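Local coordinates for putative phosphoglycolate phosphatase (Lactobacillus delbrueckii, PDB 2HI0), which probably hydrolyses 2-phosphoglycolate to glycolate and phosphate, as a phosphatase of the haloacid dehalogenase (HAD) superfamily, at residues 7-12 against 117-122. Numbering follows the deposited sequence.
Sequences AIFDMD and DLMKNL. With NA (sodium ion), chain C.
Phe9 carries the terminal methyl of selenomethionine Met119 over the centre of one ring face: CE of Met119 stands 3.5 Å from the ring centroid of Phe9, only 10° off the normal, a CH-pi contact. The selenium lies obliquely to the same ring, SE of Met119 being 4.2 Å from the Phe9 centroid, a Met-aromatic contact. A bend at chi2 (-49°) and an extended chi3 (174°) carry the methyl in over the ring.

Two leucines add apolar contacts. Leu122 CD1 meets Phe9 CZ at the ring edge, at 4.1 Å, while Leu118 CD2 approaches Phe9 CE2 obliquely. These contacts pack helix 115-124 on strand 6-9 of the Rossmann-like sheet; Ile237 of helix 230-238 touches Phe9 and Leu122 as well.

The ion site lies just past the strand, in the loop that follows it. Sodium is bound by Asp10 OD2 at 2.1 Å and by the backbone O of Asp12 at 2.5 Å, with Asp190 and a water as further ligands. Asp10 and Asp12 fit the DxDx(T/V) signature of HAD phosphatases; Lys165 makes a salt bridge with Asp10 OD1 and Lys135 with Asp12 OD1. No hydrogen bond joins the two segments, so apolar, CH-pi and Met-aromatic contacts hold the helix against Phe9, the residue just before the ion-binding Asp10.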
loop_
_atom_site.group_PDB
_atom_site.type_symbol
_atom_site.label_atom_id
_atom_site.label_comp_id
_atom_site.label_asym_id
_atom_site.label_seq_id
_atom_site.Cartn_x
_atom_site.Cartn_y
_atom_site.Cartn_z
ATOM N N ALA A 7 -12.809 -9.636 -0.790
ATOM C CA ALA A 7 -12.130 -8.590 0.019
ATOM C C ALA A 7 -10.755 -8.445 -0.593
ATOM O O ALA A 7 -10.011 -9.412 -0.696
ATOM C CB ALA A 7 -12.021 -8.987 1.532
ATOM N N ILE A 8 -10.480 -7.228 -1.046
ATOM C CA ILE A 8 -9.267 -6.868 -1.776
ATOM C C ILE A 8 -8.481 -5.937 -0.857
ATOM O O ILE A 8 -8.977 -4.855 -0.492
ATOM C CB ILE A 8 -9.604 -6.172 -3.094
ATOM C CG1 ILE A 8 -10.542 -7.017 -3.936
ATOM C CG2 ILE A 8 -8.317 -5.897 -3.883
ATOM C CD1 ILE A 8 -11.064 -6.204 -5.183
ATOM N N PHE A 9 -7.275 -6.371 -0.470
ATOM C CA PHE A 9 -6.456 -5.684 0.519
ATOM C C PHE A 9 -5.241 -5.012 -0.136
ATOM O O PHE A 9 -4.560 -5.582 -1.007
ATOM C CB PHE A 9 -5.872 -6.658 1.537
ATOM C CG PHE A 9 -6.901 -7.381 2.359
ATOM C CD1 PHE A 9 -7.571 -8.475 1.854
ATOM C CD2 PHE A 9 -7.242 -6.916 3.606
ATOM C CE1 PHE A 9 -8.512 -9.128 2.613
ATOM C CE2 PHE A 9 -8.184 -7.603 4.370
ATOM C CZ PHE A 9 -8.813 -8.680 3.855
ATOM N N ASP A 10 -4.954 -3.816 0.332
ATOM C CA ASP A 10 -3.589 -3.248 0.175
ATOM C C ASP A 10 -2.620 -4.054 1.081
ATOM O O ASP A 10 -3.049 -4.824 1.954
ATOM C CB ASP A 10 -3.579 -1.786 0.587
ATOM C CG ASP A 10 -2.285 -1.080 0.217
ATOM O OD1 ASP A 10 -1.622 -1.423 -0.788
ATOM O OD2 ASP A 10 -1.920 -0.181 0.986
HETATM N N MSE A 11 -1.320 -3.961 0.831
HETATM C CA MSE A 11 -0.316 -4.709 1.582
HETATM C C MSE A 11 0.296 -3.846 2.701
HETATM O O MSE A 11 0.088 -4.158 3.894
HETATM C CB MSE A 11 0.768 -5.256 0.648
HETATM C CG MSE A 11 1.898 -5.898 1.369
HETATM SE SE MSE A 11 2.943 -7.000 0.204
HETATM C CE MSE A 11 1.969 -8.673 0.155
ATOM N N ASP A 12 1.031 -2.790 2.311
ATOM C CA ASP A 12 1.763 -1.938 3.264
ATOM C C ASP A 12 0.833 -1.279 4.257
ATOM O O ASP A 12 -0.148 -0.667 3.846
ATOM C CB ASP A 12 2.536 -0.824 2.550
ATOM C CG ASP A 12 3.692 -1.312 1.764
ATOM O OD1 ASP A 12 4.638 -1.864 2.319
ATOM O OD2 ASP A 12 3.681 -1.085 0.530
ATOM N N ASP A 117 -5.306 -14.766 11.400
ATOM C CA ASP A 117 -6.599 -15.260 11.835
ATOM C C ASP A 117 -7.731 -14.702 10.946
ATOM O O ASP A 117 -8.648 -15.413 10.590
ATOM C CB ASP A 117 -6.918 -14.874 13.297
ATOM C CG ASP A 117 -6.060 -15.617 14.369
ATOM O OD1 ASP A 117 -5.402 -16.632 14.088
ATOM O OD2 ASP A 117 -6.065 -15.144 15.530
ATOM N N LEU A 118 -7.661 -13.423 10.623
ATOM C CA LEU A 118 -8.649 -12.810 9.738
ATOM C C LEU A 118 -8.776 -13.551 8.430
ATOM O O LEU A 118 -9.877 -13.843 7.966
ATOM C CB LEU A 118 -8.280 -11.332 9.492
ATOM C CG LEU A 118 -9.073 -10.491 8.460
ATOM C CD1 LEU A 118 -10.503 -10.257 8.871
ATOM C CD2 LEU A 118 -8.329 -9.139 8.170
HETATM N N MSE A 119 -7.641 -13.822 7.804
HETATM C CA MSE A 119 -7.645 -14.511 6.490
HETATM C C MSE A 119 -8.234 -15.927 6.558
HETATM O O MSE A 119 -9.043 -16.338 5.707
HETATM C CB MSE A 119 -6.250 -14.507 5.824
HETATM C CG MSE A 119 -5.687 -13.080 5.588
HETATM SE SE MSE A 119 -6.906 -11.811 4.732
HETATM C CE MSE A 119 -5.809 -10.207 4.867
ATOM N N LYS A 120 -7.854 -16.654 7.589
ATOM C CA LYS A 120 -8.392 -17.990 7.828
ATOM C C LYS A 120 -9.904 -17.929 7.987
ATOM O O LYS A 120 -10.638 -18.756 7.412
ATOM C CB LYS A 120 -7.722 -18.566 9.084
ATOM C CG LYS A 120 -8.173 -19.949 9.503
ATOM C CD LYS A 120 -7.282 -20.492 10.644
ATOM N N ASN A 121 -10.368 -16.960 8.792
ATOM C CA ASN A 121 -11.772 -16.860 9.129
ATOM C C ASN A 121 -12.569 -16.446 7.909
ATOM O O ASN A 121 -13.666 -16.967 7.660
ATOM C CB ASN A 121 -12.004 -15.840 10.243
ATOM C CG ASN A 121 -11.478 -16.300 11.611
ATOM O OD1 ASN A 121 -11.108 -17.468 11.800
ATOM N ND2 ASN A 121 -11.406 -15.359 12.558
ATOM N N LEU A 122 -12.047 -15.485 7.140
ATOM C CA LEU A 122 -12.808 -15.040 5.950
ATOM C C LEU A 122 -12.924 -16.162 4.911
ATOM O O LEU A 122 -13.975 -16.317 4.277
ATOM C CB LEU A 122 -12.190 -13.782 5.340
ATOM C CG LEU A 122 -12.277 -12.472 6.152
ATOM C CD1 LEU A 122 -11.439 -11.434 5.427
ATOM C CD2 LEU A 122 -13.699 -11.966 6.392
HETATM NA NA NA C . -0.732 1.082 2.162
HETATM O O HOH W 1 -1.962 2.957 0.672
#